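Local atomic coordinates of pyroglutamyl-peptidase I (Fervidobacterium islandicum, PDB entry 6LTQ), a protein that removes an amino-terminal pyroglutamyl residue from peptides, as a cysteine peptidase of the pyroglutamyl-peptidase I family. Residues E93-N98 and P122-T127; K141-F146 and T207-L212; V57-S62 and H104-G109; K14-L19 and N74-L79. All coordinates share one frame; numbering follows the deposited sequence.

Interaction 1 of 4, residues E93-N98 and P122-T127; sequences ERVAIN and PDAYMT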
loop_
_atom_site.group_PDB
_atom_site.type_symbol
_atom_site.label_atom_id
_atom_site.label_comp_id
_atom_site.label_asym_id
_atom_site.label_seq_id
_atom_site.Cartn_x
_atom_site.Cartn_y
_atom_site.Cartn_z
ATOM N N GLU D 93 -9.769 13.406 11.073
ATOM C CA GLU D 93 -9.115 12.822 12.240
ATOM C C GLU D 93 -10.039 12.854 13.451
ATOM O O GLU D 93 -10.498 13.922 13.873
ATOM C CB GLU D 93 -7.812 13.562 12.533
ATOM C CG GLU D 93 -6.793 13.462 11.404
ATOM C CD GLU D 93 -6.184 12.066 11.242
ATOM O OE1 GLU D 93 -6.539 11.136 12.012
ATOM O OE2 GLU D 93 -5.304 11.915 10.363
ATOM N N ARG D 94 -10.287 11.685 14.035
ATOM C CA ARG D 94 -11.194 11.605 15.163
ATOM C C ARG D 94 -10.492 11.669 16.506
ATOM O O ARG D 94 -11.152 11.967 17.513
ATOM C CB ARG D 94 -12.007 10.301 15.081
ATOM C CG ARG D 94 -13.225 10.268 15.970
ATOM C CD ARG D 94 -14.150 9.147 15.615
ATOM N NE ARG D 94 -15.445 9.297 16.281
ATOM C CZ ARG D 94 -16.504 8.529 16.052
ATOM N NH1 ARG D 94 -16.438 7.536 15.170
ATOM N NH2 ARG D 94 -17.642 8.765 16.701
ATOM N N VAL D 95 -9.195 11.354 16.562
ATOM C CA VAL D 95 -8.489 11.110 17.822
ATOM C C VAL D 95 -7.246 11.980 17.885
ATOM O O VAL D 95 -6.441 11.984 16.945
ATOM C CB VAL D 95 -8.070 9.632 17.969
ATOM C CG1 VAL D 95 -7.221 9.433 19.234
ATOM C CG2 VAL D 95 -9.280 8.731 17.980
ATOM N N ALA D 96 -7.058 12.675 19.015
ATOM C CA ALA D 96 -5.817 13.381 19.307
ATOM C C ALA D 96 -5.231 12.802 20.583
ATOM O O ALA D 96 -5.944 12.657 21.576
ATOM C CB ALA D 96 -6.059 14.897 19.462
ATOM N N ILE D 97 -3.947 12.478 20.572
ATOM C CA ILE D 97 -3.356 11.811 21.720
ATOM C C ILE D 97 -2.321 12.710 22.385
ATOM O O ILE D 97 -1.703 13.576 21.764
ATOM C CB ILE D 97 -2.736 10.453 21.343
ATOM C CG1 ILE D 97 -1.575 10.658 20.381
ATOM C CG2 ILE D 97 -3.802 9.537 20.729
ATOM C CD1 ILE D 97 -0.612 9.482 20.386
ATOM N N ASN D 98 -2.096 12.446 23.670
ATOM C CA ASN D 98 -1.240 13.286 24.515
ATOM C C ASN D 98 0.227 12.865 24.399
ATOM O O ASN D 98 0.852 12.399 25.351
ATOM C CB ASN D 98 -1.728 13.209 25.954
ATOM C CG ASN D 98 -1.034 14.214 26.865
ATOM O OD1 ASN D 98 -0.358 15.132 26.401
ATOM N ND2 ASN D 98 -1.201 14.035 28.165
ATOM N N PRO D 122 -5.545 13.991 29.930
ATOM C CA PRO D 122 -6.002 12.660 29.517
ATOM C C PRO D 122 -5.104 12.102 28.416
ATOM O O PRO D 122 -4.411 12.836 27.707
ATOM C CB PRO D 122 -7.425 12.910 29.009
ATOM C CG PRO D 122 -7.807 14.268 29.559
ATOM C CD PRO D 122 -6.541 15.036 29.661
ATOM N N ASP D 123 -5.106 10.770 28.293
ATOM C CA ASP D 123 -4.273 10.118 27.281
ATOM C C ASP D 123 -4.654 10.544 25.863
ATOM O O ASP D 123 -3.786 10.633 24.980
ATOM C CB ASP D 123 -4.376 8.596 27.429
ATOM C CG ASP D 123 -3.618 8.077 28.643
ATOM O OD1 ASP D 123 -2.837 8.848 29.233
ATOM O OD2 ASP D 123 -3.792 6.897 29.013
ATOM N N ALA D 124 -5.932 10.822 25.630
ATOM C CA ALA D 124 -6.378 11.247 24.312
ATOM C C ALA D 124 -7.737 11.910 24.433
ATOM O O ALA D 124 -8.449 11.740 25.423
ATOM C CB ALA D 124 -6.457 10.075 23.325
ATOM N N TYR D 125 -8.084 12.670 23.400
ATOM C CA TYR D 125 -9.426 13.196 23.220
ATOM C C TYR D 125 -9.972 12.734 21.879
ATOM O O TYR D 125 -9.235 12.613 20.899
ATOM C CB TYR D 125 -9.466 14.741 23.245
ATOM C CG TYR D 125 -9.239 15.362 24.605
ATOM C CD1 TYR D 125 -10.300 15.585 25.464
ATOM C CD2 TYR D 125 -7.962 15.722 25.023
ATOM C CE1 TYR D 125 -10.101 16.154 26.710
ATOM C CE2 TYR D 125 -7.749 16.296 26.270
ATOM C CZ TYR D 125 -8.829 16.505 27.109
ATOM O OH TYR D 125 -8.639 17.080 28.350
ATOM N N MET D 126 -11.268 12.494 21.830
ATOM C CA MET D 126 -11.935 12.381 20.544
ATOM C C MET D 126 -12.695 13.665 20.276
ATOM O O MET D 126 -13.182 14.299 21.213
ATOM C CB MET D 126 -12.901 11.192 20.512
ATOM C CG MET D 126 -12.201 9.855 20.275
ATOM S SD MET D 126 -13.335 8.458 20.158
ATOM C CE MET D 126 -13.702 8.172 21.902
ATOM N N THR D 127 -12.787 14.052 18.994
ATOM C CA THR D 127 -13.637 15.185 18.632
ATOM C C THR D 127 -15.087 14.898 18.991
ATOM O O THR D 127 -15.543 13.750 19.000
ATOM C CB THR D 127 -13.556 15.521 17.130
ATOM O OG1 THR D 127 -14.344 16.697 16.867
ATOM C CG2 THR D 127 -14.128 14.376 16.287
HETATM O O HOH W 1 -16.179 11.538 17.708
HETATM O O HOH W 2 -1.356 11.001 29.070
#

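Interaction 2 of 4, residues K141-F146 and T207-L212; sequences KKIPAF and TKAVRL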
loop_
_atom_site.group_PDB
_atom_site.type_symbol
_atom_site.label_atom_id
_atom_site.label_comp_id
_atom_site.label_asym_id
_atom_site.label_seq_id
_atom_site.Cartn_x
_atom_site.Cartn_y
_atom_site.Cartn_z
ATOM N N LYS D 141 -21.062 14.324 -2.078
ATOM C CA LYS D 141 -20.631 15.355 -3.021
ATOM C C LYS D 141 -19.481 14.895 -3.927
ATOM O O LYS D 141 -18.797 15.736 -4.534
ATOM C CB LYS D 141 -20.167 16.608 -2.273
ATOM C CG LYS D 141 -21.246 17.219 -1.378
ATOM C CD LYS D 141 -22.390 17.788 -2.208
ATOM C CE LYS D 141 -23.444 18.392 -1.280
ATOM N NZ LYS D 141 -24.506 19.114 -2.021
ATOM N N LYS D 142 -19.214 13.585 -3.960
ATOM C CA LYS D 142 -18.257 12.946 -4.875
ATOM C C LYS D 142 -16.801 13.256 -4.536
ATOM O O LYS D 142 -15.936 13.276 -5.423
ATOM C CB LYS D 142 -18.544 13.308 -6.337
ATOM C CG LYS D 142 -19.994 13.017 -6.762
ATOM C CD LYS D 142 -20.191 13.355 -8.229
ATOM C CE LYS D 142 -21.664 13.355 -8.594
ATOM N NZ LYS D 142 -22.285 12.029 -8.348
ATOM N N ILE D 143 -16.504 13.490 -3.266
ATOM C CA ILE D 143 -15.141 13.761 -2.829
ATOM C C ILE D 143 -14.673 12.600 -1.966
ATOM O O ILE D 143 -15.288 12.321 -0.922
ATOM C CB ILE D 143 -15.044 15.096 -2.074
ATOM C CG1 ILE D 143 -15.557 16.240 -2.963
ATOM C CG2 ILE D 143 -13.616 15.359 -1.664
ATOM C CD1 ILE D 143 -15.443 17.638 -2.319
ATOM N N PRO D 144 -13.579 11.922 -2.310
ATOM C CA PRO D 144 -13.053 10.856 -1.443
ATOM C C PRO D 144 -12.733 11.384 -0.048
ATOM O O PRO D 144 -12.071 12.410 0.106
ATOM C CB PRO D 144 -11.782 10.389 -2.173
ATOM C CG PRO D 144 -12.020 10.763 -3.601
ATOM C CD PRO D 144 -12.831 12.044 -3.576
ATOM N N ALA D 145 -13.214 10.676 0.972
ATOM C CA ALA D 145 -13.063 11.141 2.342
ATOM C C ALA D 145 -13.254 9.956 3.266
ATOM O O ALA D 145 -13.986 9.016 2.940
ATOM C CB ALA D 145 -14.066 12.258 2.699
ATOM N N PHE D 146 -12.568 9.986 4.403
ATOM C CA PHE D 146 -12.708 8.870 5.326
ATOM C C PHE D 146 -12.287 9.319 6.715
ATOM O O PHE D 146 -11.658 10.369 6.899
ATOM C CB PHE D 146 -11.879 7.652 4.861
ATOM C CG PHE D 146 -10.462 7.992 4.478
ATOM C CD1 PHE D 146 -9.453 8.010 5.431
ATOM C CD2 PHE D 146 -10.148 8.306 3.157
ATOM C CE1 PHE D 146 -8.130 8.313 5.074
ATOM C CE2 PHE D 146 -8.826 8.645 2.796
ATOM C CZ PHE D 146 -7.827 8.638 3.748
ATOM N N THR D 207 -9.765 22.414 -1.783
ATOM C CA THR D 207 -10.428 23.644 -1.361
ATOM C C THR D 207 -11.938 23.465 -1.350
ATOM O O THR D 207 -12.622 23.899 -0.411
ATOM C CB THR D 207 -10.007 24.793 -2.274
ATOM O OG1 THR D 207 -8.584 24.944 -2.205
ATOM C CG2 THR D 207 -10.660 26.094 -1.838
ATOM N N LYS D 208 -12.475 22.800 -2.369
ATOM C CA LYS D 208 -13.902 22.525 -2.381
ATOM C C LYS D 208 -14.310 21.702 -1.159
ATOM O O LYS D 208 -15.362 21.955 -0.548
ATOM C CB LYS D 208 -14.289 21.820 -3.685
ATOM C CG LYS D 208 -15.749 21.403 -3.742
ATOM C CD LYS D 208 -16.129 20.775 -5.091
ATOM C CE LYS D 208 -17.587 20.321 -5.112
ATOM N NZ LYS D 208 -18.006 19.734 -6.426
ATOM N N ALA D 209 -13.484 20.728 -0.766
ATOM C CA ALA D 209 -13.847 19.904 0.381
ATOM C C ALA D 209 -13.945 20.743 1.651
ATOM O O ALA D 209 -14.928 20.657 2.395
ATOM C CB ALA D 209 -12.834 18.773 0.558
ATOM N N VAL D 210 -12.935 21.579 1.903
ATOM C CA VAL D 210 -12.942 22.402 3.106
ATOM C C VAL D 210 -14.068 23.427 3.033
ATOM O O VAL D 210 -14.731 23.714 4.041
ATOM C CB VAL D 210 -11.566 23.056 3.307
ATOM C CG1 VAL D 210 -11.603 24.032 4.488
ATOM C CG2 VAL D 210 -10.505 21.955 3.553
ATOM N N ARG D 211 -14.317 23.973 1.838
ATOM C CA ARG D 211 -15.442 24.891 1.633
ATOM C C ARG D 211 -16.754 24.234 2.022
ATOM O O ARG D 211 -17.561 24.814 2.759
ATOM C CB ARG D 211 -15.406 25.376 0.176
ATOM C CG ARG D 211 -16.418 26.443 -0.274
ATOM C CD ARG D 211 -17.024 26.229 -1.617
ATOM N NE ARG D 211 -15.982 26.171 -2.648
ATOM C CZ ARG D 211 -16.128 26.081 -3.977
ATOM N NH1 ARG D 211 -17.289 26.266 -4.585
ATOM N NH2 ARG D 211 -14.999 26.000 -4.740
ATOM N N LEU D 212 -16.937 22.980 1.619
ATOM C CA LEU D 212 -18.168 22.271 1.937
ATOM C C LEU D 212 -18.317 22.023 3.432
ATOM O O LEU D 212 -19.442 21.989 3.949
ATOM C CB LEU D 212 -18.238 20.944 1.177
ATOM C CG LEU D 212 -18.612 21.033 -0.307
ATOM C CD1 LEU D 212 -18.198 19.752 -1.060
ATOM C CD2 LEU D 212 -20.112 21.306 -0.457
HETATM O O HOH W 3 -16.544 17.260 -6.703
HETATM O O HOH W 4 -20.020 17.666 -6.042
#

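Interaction 3 of 4, residues V57-S62 and H104-G109; sequences VSYQKS and HPDNDG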
loop_
_atom_site.group_PDB
_atom_site.type_symbol
_atom_site.label_atom_id
_atom_site.label_comp_id
_atom_site.label_asym_id
_atom_site.label_seq_id
_atom_site.Cartn_x
_atom_site.Cartn_y
_atom_site.Cartn_z
ATOM N N VAL D 57 5.505 24.949 11.927
ATOM C CA VAL D 57 5.725 23.542 12.214
ATOM C C VAL D 57 6.844 23.478 13.247
ATOM O O VAL D 57 8.014 23.238 12.923
ATOM C CB VAL D 57 6.041 22.755 10.935
ATOM C CG1 VAL D 57 6.250 21.270 11.263
ATOM C CG2 VAL D 57 4.897 22.952 9.915
ATOM N N SER D 58 6.476 23.700 14.504
ATOM C CA SER D 58 7.435 23.826 15.597
ATOM C C SER D 58 6.782 23.306 16.866
ATOM O O SER D 58 5.693 23.755 17.227
ATOM C CB SER D 58 7.869 25.293 15.789
ATOM O OG SER D 58 8.308 25.551 17.115
ATOM N N TYR D 59 7.451 22.377 17.553
ATOM C CA TYR D 59 6.844 21.826 18.756
ATOM C C TYR D 59 6.507 22.932 19.740
ATOM O O TYR D 59 5.381 23.006 20.249
ATOM C CB TYR D 59 7.790 20.817 19.406
ATOM C CG TYR D 59 7.853 19.478 18.723
ATOM C CD1 TYR D 59 6.743 18.624 18.705
ATOM C CD2 TYR D 59 9.032 19.035 18.146
ATOM C CE1 TYR D 59 6.818 17.375 18.097
ATOM C CE2 TYR D 59 9.115 17.797 17.546
ATOM C CZ TYR D 59 8.011 16.969 17.524
ATOM O OH TYR D 59 8.142 15.744 16.907
ATOM N N GLN D 60 7.429 23.869 19.936
ATOM C CA GLN D 60 7.174 24.900 20.928
ATOM C C GLN D 60 6.271 26.008 20.416
ATOM O O GLN D 60 5.259 26.305 21.063
ATOM C CB GLN D 60 8.512 25.459 21.428
ATOM C CG GLN D 60 8.435 26.483 22.553
ATOM C CD GLN D 60 9.031 27.821 22.153
ATOM O OE1 GLN D 60 9.826 27.904 21.214
ATOM N NE2 GLN D 60 8.657 28.875 22.869
ATOM N N LYS D 61 6.546 26.562 19.239
ATOM C CA LYS D 61 5.830 27.768 18.843
ATOM C C LYS D 61 4.439 27.488 18.280
ATOM O O LYS D 61 3.566 28.364 18.380
ATOM C CB LYS D 61 6.635 28.555 17.806
ATOM C CG LYS D 61 8.010 29.009 18.283
ATOM C CD LYS D 61 8.699 29.893 17.251
ATOM C CE LYS D 61 10.171 30.090 17.592
ATOM N NZ LYS D 61 11.018 28.918 17.202
ATOM N N SER D 62 4.186 26.287 17.737
ATOM C CA SER D 62 2.873 26.012 17.156
ATOM C C SER D 62 1.756 26.317 18.142
ATOM O O SER D 62 0.766 26.971 17.792
ATOM C CB SER D 62 2.795 24.564 16.660
ATOM O OG SER D 62 2.864 23.642 17.740
ATOM N N HIS D 104 11.874 12.818 13.401
ATOM C CA HIS D 104 12.095 13.980 12.553
ATOM C C HIS D 104 12.030 15.257 13.382
ATOM O O HIS D 104 11.106 15.440 14.178
ATOM C CB HIS D 104 11.056 14.058 11.448
ATOM C CG HIS D 104 11.086 12.900 10.509
ATOM N ND1 HIS D 104 12.239 12.484 9.880
ATOM C CD2 HIS D 104 10.101 12.078 10.078
ATOM C CE1 HIS D 104 11.965 11.448 9.108
ATOM N NE2 HIS D 104 10.673 11.186 9.206
ATOM N N PRO D 105 12.959 16.177 13.169
ATOM C CA PRO D 105 12.894 17.458 13.872
ATOM C C PRO D 105 11.765 18.307 13.321
ATOM O O PRO D 105 11.252 18.073 12.222
ATOM C CB PRO D 105 14.260 18.089 13.580
ATOM C CG PRO D 105 14.595 17.569 12.217
ATOM C CD PRO D 105 14.017 16.159 12.146
ATOM N N ASP D 106 11.364 19.302 14.104
ATOM C CA ASP D 106 10.459 20.312 13.572
ATOM C C ASP D 106 11.281 21.303 12.745
ATOM O O ASP D 106 12.464 21.086 12.463
ATOM C CB ASP D 106 9.643 20.965 14.684
ATOM C CG ASP D 106 10.486 21.722 15.697
ATOM O OD1 ASP D 106 11.712 21.903 15.501
ATOM O OD2 ASP D 106 9.896 22.126 16.717
ATOM N N ASN D 107 10.653 22.395 12.325
ATOM C CA ASN D 107 11.367 23.355 11.497
ATOM C C ASN D 107 12.414 24.143 12.281
ATOM O O ASN D 107 13.273 24.788 11.661
ATOM C CB ASN D 107 10.362 24.313 10.848
ATOM C CG ASN D 107 9.799 23.779 9.537
ATOM O OD1 ASN D 107 10.339 22.840 8.955
ATOM N ND2 ASN D 107 8.722 24.391 9.060
ATOM N N ASP D 108 12.392 24.067 13.613
ATOM C CA ASP D 108 13.400 24.692 14.461
ATOM C C ASP D 108 14.519 23.739 14.865
ATOM O O ASP D 108 15.376 24.118 15.670
ATOM C CB ASP D 108 12.749 25.274 15.716
ATOM C CG ASP D 108 11.672 26.304 15.402
ATOM O OD1 ASP D 108 11.658 26.839 14.278
ATOM O OD2 ASP D 108 10.844 26.601 16.290
ATOM N N GLY D 109 14.563 22.533 14.297
ATOM C CA GLY D 109 15.556 21.558 14.676
ATOM C C GLY D 109 15.304 20.785 15.953
ATOM O O GLY D 109 16.158 19.976 16.327
HETATM O O HOH W 5 7.536 26.509 10.546
HETATM O O HOH W 6 9.904 23.679 18.946
HETATM O O HOH W 7 10.562 15.046 16.872
#

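Interaction 4 of 4, residues K14-L19 and N74-L79; sequences KLSVLL and NIDIAL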
loop_
_atom_site.group_PDB
_atom_site.type_symbol
_atom_site.label_atom_id
_atom_site.label_comp_id
_atom_site.label_asym_id
_atom_site.label_seq_id
_atom_site.Cartn_x
_atom_site.Cartn_y
_atom_site.Cartn_z
ATOM N N LYS D 14 -23.989 33.850 15.095
ATOM C CA LYS D 14 -23.083 33.478 14.021
ATOM C C LYS D 14 -21.877 32.749 14.608
ATOM O O LYS D 14 -21.245 33.242 15.546
ATOM C CB LYS D 14 -22.651 34.743 13.278
ATOM C CG LYS D 14 -21.918 34.525 11.982
ATOM C CD LYS D 14 -21.422 35.844 11.407
ATOM C CE LYS D 14 -22.332 36.350 10.306
ATOM N NZ LYS D 14 -21.568 37.216 9.358
ATOM N N LEU D 15 -21.541 31.588 14.049
ATOM C CA LEU D 15 -20.406 30.828 14.562
ATOM C C LEU D 15 -19.084 31.469 14.162
ATOM O O LEU D 15 -18.866 31.779 12.989
ATOM C CB LEU D 15 -20.469 29.383 14.065
ATOM C CG LEU D 15 -21.625 28.576 14.659
ATOM C CD1 LEU D 15 -21.892 27.308 13.858
ATOM C CD2 LEU D 15 -21.364 28.258 16.129
ATOM N N SER D 16 -18.202 31.665 15.140
ATOM C CA SER D 16 -16.845 32.127 14.880
ATOM C C SER D 16 -15.959 30.900 14.671
ATOM O O SER D 16 -15.842 30.051 15.565
ATOM C CB SER D 16 -16.314 32.993 16.019
ATOM O OG SER D 16 -16.324 32.286 17.247
ATOM N N VAL D 17 -15.340 30.812 13.498
ATOM C CA VAL D 17 -14.583 29.634 13.081
ATOM C C VAL D 17 -13.132 30.025 12.880
ATOM O O VAL D 17 -12.838 30.964 12.131
ATOM C CB VAL D 17 -15.175 29.044 11.791
ATOM C CG1 VAL D 17 -14.301 27.924 11.261
ATOM C CG2 VAL D 17 -16.593 28.579 12.056
ATOM N N LEU D 18 -12.216 29.280 13.522
ATOM C CA LEU D 18 -10.783 29.447 13.317
ATOM C C LEU D 18 -10.320 28.350 12.367
ATOM O O LEU D 18 -10.449 27.161 12.680
ATOM C CB LEU D 18 -10.021 29.379 14.636
ATOM C CG LEU D 18 -8.507 29.376 14.484
ATOM C CD1 LEU D 18 -8.028 30.627 13.734
ATOM C CD2 LEU D 18 -7.799 29.240 15.839
ATOM N N LEU D 19 -9.855 28.751 11.184
ATOM C CA LEU D 19 -9.306 27.853 10.173
ATOM C C LEU D 19 -7.797 28.015 10.146
ATOM O O LEU D 19 -7.291 29.108 9.864
ATOM C CB LEU D 19 -9.903 28.155 8.798
ATOM C CG LEU D 19 -9.453 27.262 7.645
ATOM C CD1 LEU D 19 -10.083 25.854 7.810
ATOM C CD2 LEU D 19 -9.862 27.899 6.324
ATOM N N ASN D 74 -12.169 35.394 20.168
ATOM C CA ASN D 74 -13.138 34.402 20.626
ATOM C C ASN D 74 -13.479 33.459 19.476
ATOM O O ASN D 74 -13.924 33.910 18.416
ATOM C CB ASN D 74 -14.415 35.052 21.155
ATOM C CG ASN D 74 -15.298 34.058 21.908
ATOM O OD1 ASN D 74 -14.868 32.945 22.213
ATOM N ND2 ASN D 74 -16.533 34.458 22.209
ATOM N N ILE D 75 -13.297 32.155 19.701
ATOM C CA ILE D 75 -13.439 31.128 18.669
ATOM C C ILE D 75 -14.419 30.071 19.156
ATOM O O ILE D 75 -14.233 29.506 20.240
ATOM C CB ILE D 75 -12.087 30.460 18.340
ATOM C CG1 ILE D 75 -11.062 31.475 17.826
ATOM C CG2 ILE D 75 -12.280 29.280 17.367
ATOM C CD1 ILE D 75 -11.524 32.273 16.604
ATOM N N ASP D 76 -15.443 29.782 18.353
ATOM C CA ASP D 76 -16.350 28.675 18.657
ATOM C C ASP D 76 -15.875 27.310 18.132
ATOM O O ASP D 76 -16.060 26.290 18.813
ATOM C CB ASP D 76 -17.731 28.941 18.085
ATOM C CG ASP D 76 -18.350 30.203 18.642
ATOM O OD1 ASP D 76 -18.996 30.937 17.862
ATOM O OD2 ASP D 76 -18.164 30.468 19.853
ATOM N N ILE D 77 -15.366 27.236 16.897
ATOM C CA ILE D 77 -14.955 25.965 16.289
ATOM C C ILE D 77 -13.594 26.147 15.651
ATOM O O ILE D 77 -13.398 27.059 14.838
ATOM C CB ILE D 77 -15.946 25.469 15.225
ATOM C CG1 ILE D 77 -17.382 25.661 15.690
ATOM C CG2 ILE D 77 -15.663 23.994 14.875
ATOM C CD1 ILE D 77 -18.367 25.585 14.566
ATOM N N ALA D 78 -12.678 25.243 15.961
ATOM C CA ALA D 78 -11.373 25.222 15.330
ATOM C C ALA D 78 -11.419 24.143 14.257
ATOM O O ALA D 78 -11.806 23.004 14.539
ATOM C CB ALA D 78 -10.273 24.943 16.350
ATOM N N LEU D 79 -11.110 24.520 13.027
ATOM C CA LEU D 79 -10.997 23.582 11.913
ATOM C C LEU D 79 -9.527 23.616 11.537
ATOM O O LEU D 79 -9.069 24.544 10.860
ATOM C CB LEU D 79 -11.908 23.976 10.754
ATOM C CG LEU D 79 -11.977 23.061 9.523
ATOM C CD1 LEU D 79 -12.245 21.623 9.947
ATOM C CD2 LEU D 79 -13.060 23.540 8.533
#

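Interaction 1 of 4, residues E93-N98 and P122-T127
V95 and M126 face each other across an antiparallel pair of strands at the margin of the mixed central sheet, and their side chains run alongside each other. CG2 of V95 rests on CG of M126 at 3.9 Å. On the same face the small A124 makes a shallow step: its CB is met by CG2 of I97 at 3.8 Å, while CG1 of V95 comes within 4.2 Å of the same CB. In I97 chi1 of 64° wedges CG1 between the main-chain N and C; the other branch, CG2, lies against A124. A124 also packs on A124 of the second subunit, at a subunit interface. The reverse face carries A96 and Y125, and the helix 158-170 covers it through Y160 and L164; the Y125 hydroxyl bonds to H165. A96 and Y125 form the hydrogen-bonded pair, with A96 N to Y125 O at 2.9 Å and nearly straight (175°). At one end R94, whose guanidinium forms a salt bridge with D114 of the second subunit, shares a water with T127: R94 NE gives its hydrogen to the water, in the guanidinium plane, and the water donates to T127 O at 2.6 Å.

Interaction 2 of 4, residues K141-F146 and T207-L212
The terminal methyl of I143 is the bump at the centre of this helix-on-sheet contact, where the approach to strand 145-148 packs against helix 203-215 of the alpha/beta fold. I143 CD1 lies 3.7 Å from L212 CD1 and 4.0 Å from A209 CB, and it also reaches CG of K208. Three side chains from one side of the helix, a turn apart from K208 to L212, thus line the hollow that takes this methyl. I143 chi2 is anti (-177°), which extends CD1 away from its own backbone and into that group. L212 CD1 also touches K141, 3.9 Å from its CB.

One shell further out, the path of the chain sets these positions. K142, with positive phi, is the C-prime residue of a Schellman motif that closes helix 131-140, and I143 N bonds back to L138 O. I90 of strand 90-97 touches both I143 and A209, and L138 also touches A209. At the solvent edge the extended K208 side chain carries its ammonium past the apolar cluster to two waters that reach K141 O, one of them weakly; the other accepts from K208 NZ at 2.9 Å and donates to K141 O at 2.7 Å.

Interaction 3 of 4, residues V57-S62 and H104-G109
D106 OD2 is gripped by the backbone and by solvent: Y59 N donates to it at 2.6 Å, through the anti lone pair and with an N-H...O angle of 160°, and a water that also donates to S58 OG gives it a second hydrogen. The same oxygen lies 3.5 Å from Y59 CD2, with the ring and carboxylate planes 36° apart. Chi1 of 63° sets the D106 carboxylate carbon between the main-chain N and C, and from there OD1 accepts from D108 N, above the carboxylate plane, and from Q110 N. An alanine here would probably leave Y59 N without its carboxylate partner and free the 106-109 turn to shift.

Alongside, N107 N donates to V57 O at 2.8 Å, while N107 CB lies close to that oxygen and the amide end turns to P24 O. S58 OG donates to D108 OD2 at 2.9 Å from above the carboxylate plane. D108 OD2 also pairs with K61 NZ in a salt bridge, modelled unusually short and of doubtful exact length. S58 OG in turn accepts from K61 N. The loop thereby holds the start of helix 59-72 at its first turn: a serine N-cap on one side, an Asx turn within a type I beta turn on the other.

Interaction 4 of 4, residues K14-L19 and N74-L79
L19 and L79 project together from the same face, CD1 of the first 3.8 Å from CG of the second. Further along that face I77 CD1 meets L15 CD1 at 4.0 Å, with V17 CG2 slightly farther off; L214 and L217 near the C-terminus cover this side. On the reverse face L18 CB sits against I75 CG2 at 3.5 Å, under L66 and Y69 of helix 59-72. Strand 48-55, helix 59-72 and strand 77-83 form a beta-alpha-beta crossover that passes strand 15-22, which lies between the two strands in the sheet and parallel to both. The bonds are regular at the middle, L18 N to I77 O and L79 N to L18 O.

The polar edge lies at the start of the pair. S16 O takes two donors, D76 N at 2.8 Å and I77 N at a longer distance. Chi1 of -60° brings D76 CG within 3.2 Å of S16 OG, and OD1 accepts from S16 N at 2.9 Å, nearly straight (173°) and on the anti side, 35° out of the carboxylate plane. An alanine in place of D76 would probably leave S16 N without this acceptor and the start of strand 15-22 less firmly held. D76 N also donates to S16 OG at 2.9 Å.

Overall arrangement
Along the chain, interaction 3 interleaves with both 4 and 1, interaction 4 closes before interaction 1 opens, and interaction 1 closes before interaction 2. Interactions 1, 2 and 4 all reach the mixed sheet: interaction 4 joins strands 15-22 and 77-83, interaction 1 joins 90-97 with 124-126, and interaction 2 brings helix 203-215 against the entry to strand 145-148, the neighbour of 90-97. Interactions 2 and 4 touch directly, V210 CG1 lying 4.1 Å from L19 CD1. Interaction 3 lies off the sheet, on the opposite side of the chain's centre from interaction 2, their centres about 29 Å apart. Together they join sheet, flanking helices and outer loop in one alpha/beta domain, and interaction 1 also reaches the second subunit.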